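Local coordinates for N-acetyltransferase family protein (Bacillus anthracis, PDB 3LNB) that catalyses the transfer of an acetyl group from acetyl-coenzyme A to arylamines, inactivating the drug sulfamethoxazole, at residues N80-K83 / N84-V87; V124-L127 / Y128-K131; S174-G177 / E178-I181. The protein carries 1 engineered substitution. All blocks are in the same frame, centred on the assembly; numbering follows the deposited sequence.

The three contacts are local ones, spaced along the chain and not touching one another. Interaction 1 starts helix 83-92 and lies on the far side of the chain's centre from the other two, about 30 Å from interaction 2 and about 29 Å from interaction 3, measured between centres. Interactions 2 and 3 are turns belonging to the same antiparallel sheet, with about 11 Å between their nearest atoms. Their distances from the bound coenzyme A differ: it touches Val124 of interaction 2, where the Tyr128 side chain is about 4 Å away, comes within about 8 Å of the Tyr179 side chain in interaction 3 and stays about 11 Å from the Ile81 side chain in interaction 1.

Interaction 1 of 3, residues N80-K83 / N84-V87; sequences NISK and NNLV
Ser82 and Asn85 meet at the start of helix 83-92, where Ser82 is the N-cap. Its OG accepts the backbone N-H of Asn85, N to OG 3.0 Å and nearly straight at 164°. The hydroxyl reaches that N-H because chi1 of 79° swings OG between the serine's own backbone N and carbonyl carbon. Asn85 in turn sends its amide back past the cap: ND2 donates to Asn80 O at 3.0 Å, arriving tilted from the carbonyl plane. Ser82 O then takes Leu86 N at 2.8 Å, and Lys83 O takes Val87 N at the same length, the first main-chain bonds of the helix.

Beside these polar bonds, Leu86 CD1 packs on Ile81 CG2 at 3.7 Å, the two side chains crossing at a slant. Farther out, Ile81 N is held by Asn232 OD1, and the Ile81 side chain rests on Val231 and Gln235 of helix 228-240, while Leu86 leans on Glu101 and Ser104 of helix 99-112. N-H groups in the first turn of a helix have no main-chain carbonyl of a preceding turn to bond; Ser82 OG supplies an acceptor for that of Asn85, and the Asn85 amide ties the incoming loop to the helix.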
ATOM      1  N   ASN A  80      -7.398  16.435  -1.697  1.00 19.24           N
ATOM      2  CA  ASN A  80      -8.157  15.577  -0.802  1.00 17.63           C
ATOM      3  C   ASN A  80      -8.396  14.279  -1.556  1.00 16.20           C
ATOM      4  O   ASN A  80      -8.354  14.244  -2.791  1.00 13.92           O
ATOM      5  CB  ASN A  80      -9.493  16.223  -0.434  1.00 19.02           C
ATOM      6  CG  ASN A  80     -10.196  16.814  -1.632  1.00 20.30           C
ATOM      7  OD1 ASN A  80      -9.720  17.779  -2.223  1.00 21.60           O
ATOM      8  ND2 ASN A  80     -11.338  16.237  -2.001  1.00 20.22           N
ATOM      9  N   ILE A  81      -8.649  13.215  -0.808  1.00 15.66           N
ATOM     10  CA  ILE A  81      -8.881  11.909  -1.392  1.00 14.66           C
ATOM     11  C   ILE A  81     -10.339  11.737  -1.814  1.00 15.26           C
ATOM     12  O   ILE A  81     -11.256  12.059  -1.060  1.00 13.15           O
ATOM     13  CB  ILE A  81      -8.521  10.802  -0.377  1.00 17.27           C
ATOM     14  CG1 ILE A  81      -7.118  11.054   0.192  1.00 17.22           C
ATOM     15  CG2 ILE A  81      -8.604   9.438  -1.040  1.00 16.82           C
ATOM     16  CD1 ILE A  81      -6.012  11.016  -0.829  1.00 17.97           C
ATOM     17  N   SER A  82     -10.532  11.237  -3.032  1.00 13.54           N
ATOM     18  CA  SER A  82     -11.853  10.975  -3.586  1.00 14.19           C
ATOM     19  C   SER A  82     -11.663   9.982  -4.728  1.00 14.80           C
ATOM     20  O   SER A  82     -10.563   9.864  -5.278  1.00 13.31           O
ATOM     21  CB  SER A  82     -12.495  12.257  -4.123  1.00 14.15           C
ATOM     22  OG  SER A  82     -11.974  12.589  -5.396  1.00 14.72           O
ATOM     23  N   LYS A  83     -12.729   9.267  -5.080  1.00 14.93           N
ATOM     24  CA  LYS A  83     -12.658   8.288  -6.161  1.00 15.98           C
ATOM     25  C   LYS A  83     -12.059   8.930  -7.410  1.00 16.69           C
ATOM     26  O   LYS A  83     -11.055   8.460  -7.952  1.00 16.86           O
ATOM     27  CB  LYS A  83     -14.058   7.746  -6.487  1.00 17.35           C
ATOM     28  CG  LYS A  83     -14.088   6.842  -7.720  1.00 19.54           C
ATOM     29  CD  LYS A  83     -15.503   6.429  -8.098  1.00 21.29           C
ATOM     30  CE  LYS A  83     -16.107   5.509  -7.062  1.00 23.92           C
ATOM     31  NZ  LYS A  83     -17.540   5.224  -7.363  1.00 26.20           N
ATOM     32  N   ASN A  84     -12.680  10.016  -7.856  1.00 15.79           N
ATOM     33  CA  ASN A  84     -12.227  10.722  -9.035  1.00 17.73           C
ATOM     34  C   ASN A  84     -10.763  11.149  -8.961  1.00 16.79           C
ATOM     35  O   ASN A  84     -10.012  10.937  -9.909  1.00 14.85           O
ATOM     36  CB  ASN A  84     -13.096  11.956  -9.280  1.00 20.70           C
ATOM     37  CG  ASN A  84     -12.463  12.907 -10.251  1.00 24.90           C
ATOM     38  OD1 ASN A  84     -12.527  12.707 -11.466  1.00 30.02           O
ATOM     39  ND2 ASN A  84     -11.805  13.936  -9.726  1.00 27.40           N
ATOM     40  N   ASN A  85     -10.365  11.759  -7.843  1.00 16.78           N
ATOM     41  CA  ASN A  85      -8.984  12.208  -7.674  1.00 17.08           C
ATOM     42  C   ASN A  85      -8.008  11.036  -7.700  1.00 16.73           C
ATOM     43  O   ASN A  85      -6.890  11.155  -8.197  1.00 15.87           O
ATOM     44  CB  ASN A  85      -8.828  12.996  -6.368  1.00 17.31           C
ATOM     45  CG  ASN A  85      -9.462  14.374  -6.449  1.00 19.89           C
ATOM     46  OD1 ASN A  85      -9.686  14.891  -7.545  1.00 18.67           O
ATOM     47  ND2 ASN A  85      -9.738  14.983  -5.297  1.00 19.47           N
ATOM     48  N   LEU A  86      -8.437   9.903  -7.162  1.00 16.11           N
ATOM     49  CA  LEU A  86      -7.605   8.714  -7.151  1.00 15.90           C
ATOM     50  C   LEU A  86      -7.464   8.176  -8.572  1.00 15.65           C
ATOM     51  O   LEU A  86      -6.367   7.831  -9.003  1.00 13.93           O
ATOM     52  CB  LEU A  86      -8.215   7.655  -6.229  1.00 16.57           C
ATOM     53  CG  LEU A  86      -8.111   8.021  -4.744  1.00 16.64           C
ATOM     54  CD1 LEU A  86      -8.937   7.069  -3.918  1.00 17.06           C
ATOM     55  CD2 LEU A  86      -6.658   7.988  -4.314  1.00 17.08           C
ATOM     56  N   VAL A  87      -8.573   8.110  -9.301  1.00 16.25           N
ATOM     57  CA  VAL A  87      -8.530   7.631 -10.681  1.00 15.74           C
ATOM     58  C   VAL A  87      -7.632   8.555 -11.511  1.00 16.55           C
ATOM     59  O   VAL A  87      -6.819   8.094 -12.310  1.00 16.37           O
ATOM     60  CB  VAL A  87      -9.948   7.594 -11.319  1.00 17.48           C
ATOM     61  CG1 VAL A  87      -9.846   7.273 -12.812  1.00 15.78           C
ATOM     62  CG2 VAL A  87     -10.817   6.549 -10.611  1.00 15.96           C
TER

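Interaction 2 of 3, residues V124-L127 / Y128-K131; sequences VYDL and YDNK
Asp126 and Lys131 form an antiparallel hydrogen-bonded pair where the chain turns back on itself. Asp126 N donates to Lys131 O at 2.6 Å, while the return bond from Lys131 N to Asp126 O is longer, 3.3 Å. Asn130 and Lys131 both face Asp126, so the three residues form a G1 beta bulge, with Asn130 at its positive-phi position (40°).

The Asp126 carboxylate also gathers the turn. With CG anti to the backbone N (chi1 -172°), OD1 is brought to the backbone N-H groups of the turn, where Asp129 N meets it from above the carboxylate plane at 3.2 Å and 168°; Tyr128 N adds a weak bond. Among the charged groups, OD2 makes a salt bridge to Lys131 NZ at 3.6 Å, the two side chains running alongside each other, and another to Lys133. The two lysines probably ease the like-charge approach of the Asp126 and Asp129 carboxylates (OD2 to OD2 4.1 Å), whose planes are nearly square to each other.

Aromatic and water-mediated contacts complete the turn. Lys131 O lies over one face of the Tyr125 ring, toward its rim. Tyr125 OH shares one water with Asn130 ND2, which donates to that water's O at 2.7 Å, and a second with Asn130 O, weakly.

The turn joins strand 116-126 to strand 131-145 in the large antiparallel sheet. Tyr125 meets Trp132 edge-to-face and pairs through its backbone with Gly218 of strand 216-225, while Val124 is hydrogen-bonded through its backbone to Lys133 and touches coenzyme A.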
ATOM      1  N   VAL A 124       1.258   1.583  12.260  1.00 14.46           N
ATOM      2  CA  VAL A 124       2.440   0.765  11.986  1.00 14.89           C
ATOM      3  C   VAL A 124       3.454   0.817  13.132  1.00 14.78           C
ATOM      4  O   VAL A 124       3.534   1.806  13.854  1.00 14.10           O
ATOM      5  CB  VAL A 124       3.149   1.240  10.682  1.00 14.55           C
ATOM      6  CG1 VAL A 124       4.376   0.385  10.405  1.00 13.51           C
ATOM      7  CG2 VAL A 124       2.186   1.174   9.506  1.00 14.48           C
ATOM      8  N   TYR A 125       4.226  -0.255  13.297  1.00 15.86           N
ATOM      9  CA  TYR A 125       5.243  -0.288  14.339  1.00 15.65           C
ATOM     10  C   TYR A 125       6.608  -0.071  13.696  1.00 16.98           C
ATOM     11  O   TYR A 125       6.927  -0.687  12.676  1.00 17.06           O
ATOM     12  CB  TYR A 125       5.242  -1.629  15.075  1.00 16.75           C
ATOM     13  CG  TYR A 125       6.109  -1.622  16.316  1.00 15.68           C
ATOM     14  CD1 TYR A 125       5.710  -0.933  17.462  1.00 16.67           C
ATOM     15  CD2 TYR A 125       7.343  -2.275  16.336  1.00 17.24           C
ATOM     16  CE1 TYR A 125       6.511  -0.890  18.602  1.00 17.00           C
ATOM     17  CE2 TYR A 125       8.160  -2.240  17.474  1.00 18.99           C
ATOM     18  CZ  TYR A 125       7.735  -1.544  18.602  1.00 16.86           C
ATOM     19  OH  TYR A 125       8.526  -1.502  19.728  1.00 18.78           O
ATOM     20  N   ASP A 126       7.405   0.815  14.285  1.00 16.44           N
ATOM     21  CA  ASP A 126       8.742   1.100  13.771  1.00 18.72           C
ATOM     22  C   ASP A 126       9.686   0.075  14.382  1.00 20.34           C
ATOM     23  O   ASP A 126       9.996   0.132  15.574  1.00 20.71           O
ATOM     24  CB  ASP A 126       9.186   2.497  14.182  1.00 19.02           C
ATOM     25  CG  ASP A 126      10.478   2.915  13.516  1.00 19.85           C
ATOM     26  OD1 ASP A 126      11.336   2.041  13.253  1.00 17.41           O
ATOM     27  OD2 ASP A 126      10.635   4.126  13.266  1.00 20.81           O
ATOM     28  N   LEU A 127      10.145  -0.855  13.555  1.00 22.02           N
ATOM     29  CA  LEU A 127      11.026  -1.924  14.005  1.00 25.15           C
ATOM     30  C   LEU A 127      12.437  -1.497  14.396  1.00 25.97           C
ATOM     31  O   LEU A 127      13.038  -2.086  15.302  1.00 27.64           O
ATOM     32  CB  LEU A 127      11.090  -3.024  12.936  1.00 27.62           C
ATOM     33  CG  LEU A 127      11.435  -2.719  11.466  1.00 30.11           C
ATOM     34  CD1 LEU A 127      10.474  -1.685  10.901  1.00 29.83           C
ATOM     35  CD2 LEU A 127      12.884  -2.236  11.354  1.00 32.38           C
ATOM     36  N   TYR A 128      12.965  -0.479  13.725  1.00 24.13           N
ATOM     37  CA  TYR A 128      14.311  -0.003  14.015  1.00 23.22           C
ATOM     38  C   TYR A 128      14.401   0.756  15.327  1.00 22.63           C
ATOM     39  O   TYR A 128      15.344   0.569  16.100  1.00 21.22           O
ATOM     40  CB  TYR A 128      14.813   0.904  12.889  1.00 23.08           C
ATOM     41  CG  TYR A 128      15.159   0.165  11.621  1.00 23.94           C
ATOM     42  CD1 TYR A 128      16.132  -0.832  11.622  1.00 24.03           C
ATOM     43  CD2 TYR A 128      14.517   0.460  10.421  1.00 25.11           C
ATOM     44  CE1 TYR A 128      16.460  -1.519  10.460  1.00 24.85           C
ATOM     45  CE2 TYR A 128      14.838  -0.223   9.250  1.00 26.36           C
ATOM     46  CZ  TYR A 128      15.806  -1.210   9.277  1.00 25.88           C
ATOM     47  OH  TYR A 128      16.113  -1.904   8.128  1.00 28.15           O
ATOM     48  N   ASP A 129      13.420   1.612  15.582  1.00 21.22           N
ATOM     49  CA  ASP A 129      13.440   2.411  16.799  1.00 21.31           C
ATOM     50  C   ASP A 129      12.463   1.991  17.875  1.00 20.53           C
ATOM     51  O   ASP A 129      12.160   2.752  18.791  1.00 20.92           O
ATOM     52  CB  ASP A 129      13.269   3.878  16.422  1.00 21.90           C
ATOM     53  CG  ASP A 129      14.520   4.434  15.771  1.00 24.48           C
ATOM     54  OD1 ASP A 129      15.519   4.615  16.494  1.00 23.31           O
ATOM     55  OD2 ASP A 129      14.516   4.656  14.542  1.00 25.97           O
ATOM     56  N   ASN A 130      11.982   0.761  17.760  1.00 20.68           N
ATOM     57  CA  ASN A 130      11.064   0.191  18.734  1.00 22.30           C
ATOM     58  C   ASN A 130       9.993   1.163  19.241  1.00 20.26           C
ATOM     59  O   ASN A 130      10.027   1.592  20.395  1.00 21.32           O
ATOM     60  CB  ASN A 130      11.863  -0.353  19.927  1.00 24.51           C
ATOM     61  CG  ASN A 130      13.089  -1.156  19.498  1.00 26.10           C
ATOM     62  OD1 ASN A 130      14.209  -0.634  19.458  1.00 25.54           O
ATOM     63  ND2 ASN A 130      12.880  -2.425  19.170  1.00 26.70           N
ATOM     64  N   LYS A 131       9.042   1.508  18.384  1.00 19.08           N
ATOM     65  CA  LYS A 131       7.966   2.411  18.778  1.00 18.46           C
ATOM     66  C   LYS A 131       6.884   2.430  17.721  1.00 16.10           C
ATOM     67  O   LYS A 131       7.105   2.007  16.593  1.00 15.83           O
ATOM     68  CB  LYS A 131       8.497   3.829  18.973  1.00 20.14           C
ATOM     69  CG  LYS A 131       9.103   4.431  17.723  1.00 22.75           C
ATOM     70  CD  LYS A 131       9.619   5.840  17.998  1.00 28.73           C
ATOM     71  CE  LYS A 131      10.272   6.433  16.752  1.00 31.22           C
ATOM     72  NZ  LYS A 131       9.310   6.471  15.609  1.00 34.30           N
TER
HETATM   73  O   HOH W   1      10.447  -3.445  19.671  1.00 24.71           O
HETATM   74  O   HOH W   2       7.401   0.134  21.760  1.00 29.06           O

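Interaction 3 of 3, residues S174-G177 / E178-I181; sequences SQTG and EYRI. With FMT (formic acid), chain C.
Thr176 and Tyr179 approach at about a right angle, the threonine hydroxyl lying in the plane of the tyrosine ring at its edge. Tyr179 OH and Thr176 OG1 are only 2.5 Å apart, a very short hydrogen bond. Chi1 of -49° sets the Tyr179 ring beside its own backbone N, turning it back along the strand toward the turn. Ser174 OG also comes to the ring edge, 4.0 Å from Tyr179 CE1, and Gly177 O approaches the same carbon obliquely at 3.6 Å.

The hydroxyls are placed by a type I beta turn from Ser174 to Gly177, closed by Gly177 N to Ser174 O at 3.2 Å, with the return bond Ser174 N to Gly177 O at 2.9 Å pairing the ends of the hairpin. Within it, Thr176 N donates to Ser174 OG at 3.3 Å, an ST turn. Gly177, with phi of 143°, adopts backbone angles that call for glycine. O2 of a formic acid, probably from the crystallisation liquor, accepts from Gln175 N at 3.0 Å; the formic acid is also bonded to His163 NE2.

The hairpin links strands 172-174 and 177-182 at one side of the sheet, with the Tyr179 ring against Leu193 and Met195 of strand 191-196. A water donates to Thr176 O while bonding Tyr179 OH. Thr176 OG1 links the phenol to Leu160 O, and together with the water this probably limits movement of the phenol end of the buried tyrosine and ties turn to strand.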
ATOM      1  N   SER A 174       4.663 -14.870   0.342  1.00 18.68           N
ATOM      2  CA  SER A 174       4.847 -14.309  -0.984  1.00 16.98           C
ATOM      3  C   SER A 174       6.331 -14.028  -1.120  1.00 16.61           C
ATOM      4  O   SER A 174       7.108 -14.360  -0.231  1.00 14.94           O
ATOM      5  CB  SER A 174       4.035 -13.017  -1.152  1.00 16.24           C
ATOM      6  OG  SER A 174       4.539 -11.964  -0.347  1.00 18.14           O
ATOM      7  N   GLN A 175       6.729 -13.417  -2.226  1.00 17.12           N
ATOM      8  CA  GLN A 175       8.135 -13.109  -2.426  1.00 18.73           C
ATOM      9  C   GLN A 175       8.629 -12.056  -1.431  1.00 17.62           C
ATOM     10  O   GLN A 175       9.827 -11.909  -1.229  1.00 17.69           O
ATOM     11  CB  GLN A 175       8.365 -12.614  -3.855  1.00 19.76           C
ATOM     12  CG  GLN A 175       7.668 -11.302  -4.183  1.00 19.82           C
ATOM     13  CD  GLN A 175       8.010 -10.794  -5.573  1.00 21.68           C
ATOM     14  OE1 GLN A 175       7.715 -11.449  -6.572  1.00 22.02           O
ATOM     15  NE2 GLN A 175       8.645  -9.625  -5.642  1.00 22.26           N
ATOM     16  N   THR A 176       7.718 -11.332  -0.794  1.00 18.25           N
ATOM     17  CA  THR A 176       8.146 -10.297   0.141  1.00 18.11           C
ATOM     18  C   THR A 176       8.325 -10.803   1.570  1.00 18.03           C
ATOM     19  O   THR A 176       8.912 -10.116   2.408  1.00 16.07           O
ATOM     20  CB  THR A 176       7.161  -9.107   0.166  1.00 17.95           C
ATOM     21  OG1 THR A 176       5.955  -9.499   0.831  1.00 16.58           O
ATOM     22  CG2 THR A 176       6.837  -8.649  -1.264  1.00 15.80           C
ATOM     23  N   GLY A 177       7.818 -12.002   1.842  1.00 16.29           N
ATOM     24  CA  GLY A 177       7.937 -12.565   3.173  1.00 16.26           C
ATOM     25  C   GLY A 177       6.697 -13.342   3.573  1.00 16.83           C
ATOM     26  O   GLY A 177       5.921 -13.765   2.717  1.00 15.35           O
ATOM     27  N   GLU A 178       6.518 -13.539   4.876  1.00 16.55           N
ATOM     28  CA  GLU A 178       5.365 -14.269   5.393  1.00 16.38           C
ATOM     29  C   GLU A 178       4.512 -13.353   6.257  1.00 16.11           C
ATOM     30  O   GLU A 178       5.040 -12.473   6.938  1.00 14.83           O
ATOM     31  CB  GLU A 178       5.819 -15.461   6.227  1.00 16.42           C
ATOM     32  CG  GLU A 178       6.782 -16.399   5.525  1.00 18.66           C
ATOM     33  CD  GLU A 178       6.845 -17.756   6.210  1.00 19.22           C
ATOM     34  OE1 GLU A 178       7.132 -17.804   7.424  1.00 20.50           O
ATOM     35  OE2 GLU A 178       6.596 -18.775   5.532  1.00 22.95           O
ATOM     36  N   TYR A 179       3.198 -13.570   6.238  1.00 14.05           N
ATOM     37  CA  TYR A 179       2.278 -12.744   7.017  1.00 14.13           C
ATOM     38  C   TYR A 179       1.136 -13.537   7.649  1.00 14.54           C
ATOM     39  O   TYR A 179       0.704 -14.557   7.116  1.00 14.27           O
ATOM     40  CB  TYR A 179       1.676 -11.648   6.131  1.00 15.67           C
ATOM     41  CG  TYR A 179       2.702 -10.884   5.333  1.00 14.03           C
ATOM     42  CD1 TYR A 179       3.181 -11.380   4.120  1.00 16.03           C
ATOM     43  CD2 TYR A 179       3.213  -9.680   5.801  1.00 16.11           C
ATOM     44  CE1 TYR A 179       4.152 -10.692   3.390  1.00 16.56           C
ATOM     45  CE2 TYR A 179       4.180  -8.982   5.085  1.00 16.41           C
ATOM     46  CZ  TYR A 179       4.648  -9.494   3.881  1.00 18.76           C
ATOM     47  OH  TYR A 179       5.618  -8.815   3.183  1.00 18.94           O
ATOM     48  N   ARG A 180       0.647 -13.044   8.782  1.00 13.57           N
ATOM     49  CA  ARG A 180      -0.450 -13.681   9.488  1.00 14.40           C
ATOM     50  C   ARG A 180      -1.209 -12.656  10.314  1.00 14.67           C
ATOM     51  O   ARG A 180      -0.645 -11.653  10.760  1.00 15.31           O
ATOM     52  CB  ARG A 180       0.069 -14.784  10.419  1.00 14.38           C
ATOM     53  CG  ARG A 180       0.830 -14.269  11.636  1.00 16.41           C
ATOM     54  CD  ARG A 180       1.345 -15.405  12.523  1.00 16.45           C
ATOM     55  NE  ARG A 180       2.090 -14.884  13.668  1.00 17.42           N
ATOM     56  CZ  ARG A 180       2.780 -15.626  14.536  1.00 18.88           C
ATOM     57  NH1 ARG A 180       2.832 -16.945  14.404  1.00 16.94           N
ATOM     58  NH2 ARG A 180       3.420 -15.042  15.542  1.00 15.20           N
ATOM     59  N   ILE A 181      -2.495 -12.921  10.507  1.00 13.22           N
ATOM     60  CA  ILE A 181      -3.359 -12.059  11.296  1.00 12.92           C
ATOM     61  C   ILE A 181      -3.623 -12.716  12.647  1.00 13.90           C
ATOM     62  O   ILE A 181      -3.818 -13.935  12.735  1.00 13.08           O
ATOM     63  CB  ILE A 181      -4.725 -11.835  10.610  1.00 13.72           C
ATOM     64  CG1 ILE A 181      -4.540 -11.108   9.275  1.00 12.96           C
ATOM     65  CG2 ILE A 181      -5.640 -11.041  11.539  1.00 15.38           C
ATOM     66  CD1 ILE A 181      -3.842  -9.760   9.395  1.00 15.96           C
TER
HETATM   67  C   FMT C1002       3.485 -14.257  -4.480  1.00 24.33           C
HETATM   68  O1  FMT C1002       3.108 -15.230  -3.854  1.00 26.45           O
HETATM   69  O2  FMT C1002       4.768 -13.867  -4.397  1.00 21.18           O
HETATM   70  O   HOH W   3       8.512  -8.462   4.393  1.00 30.55           O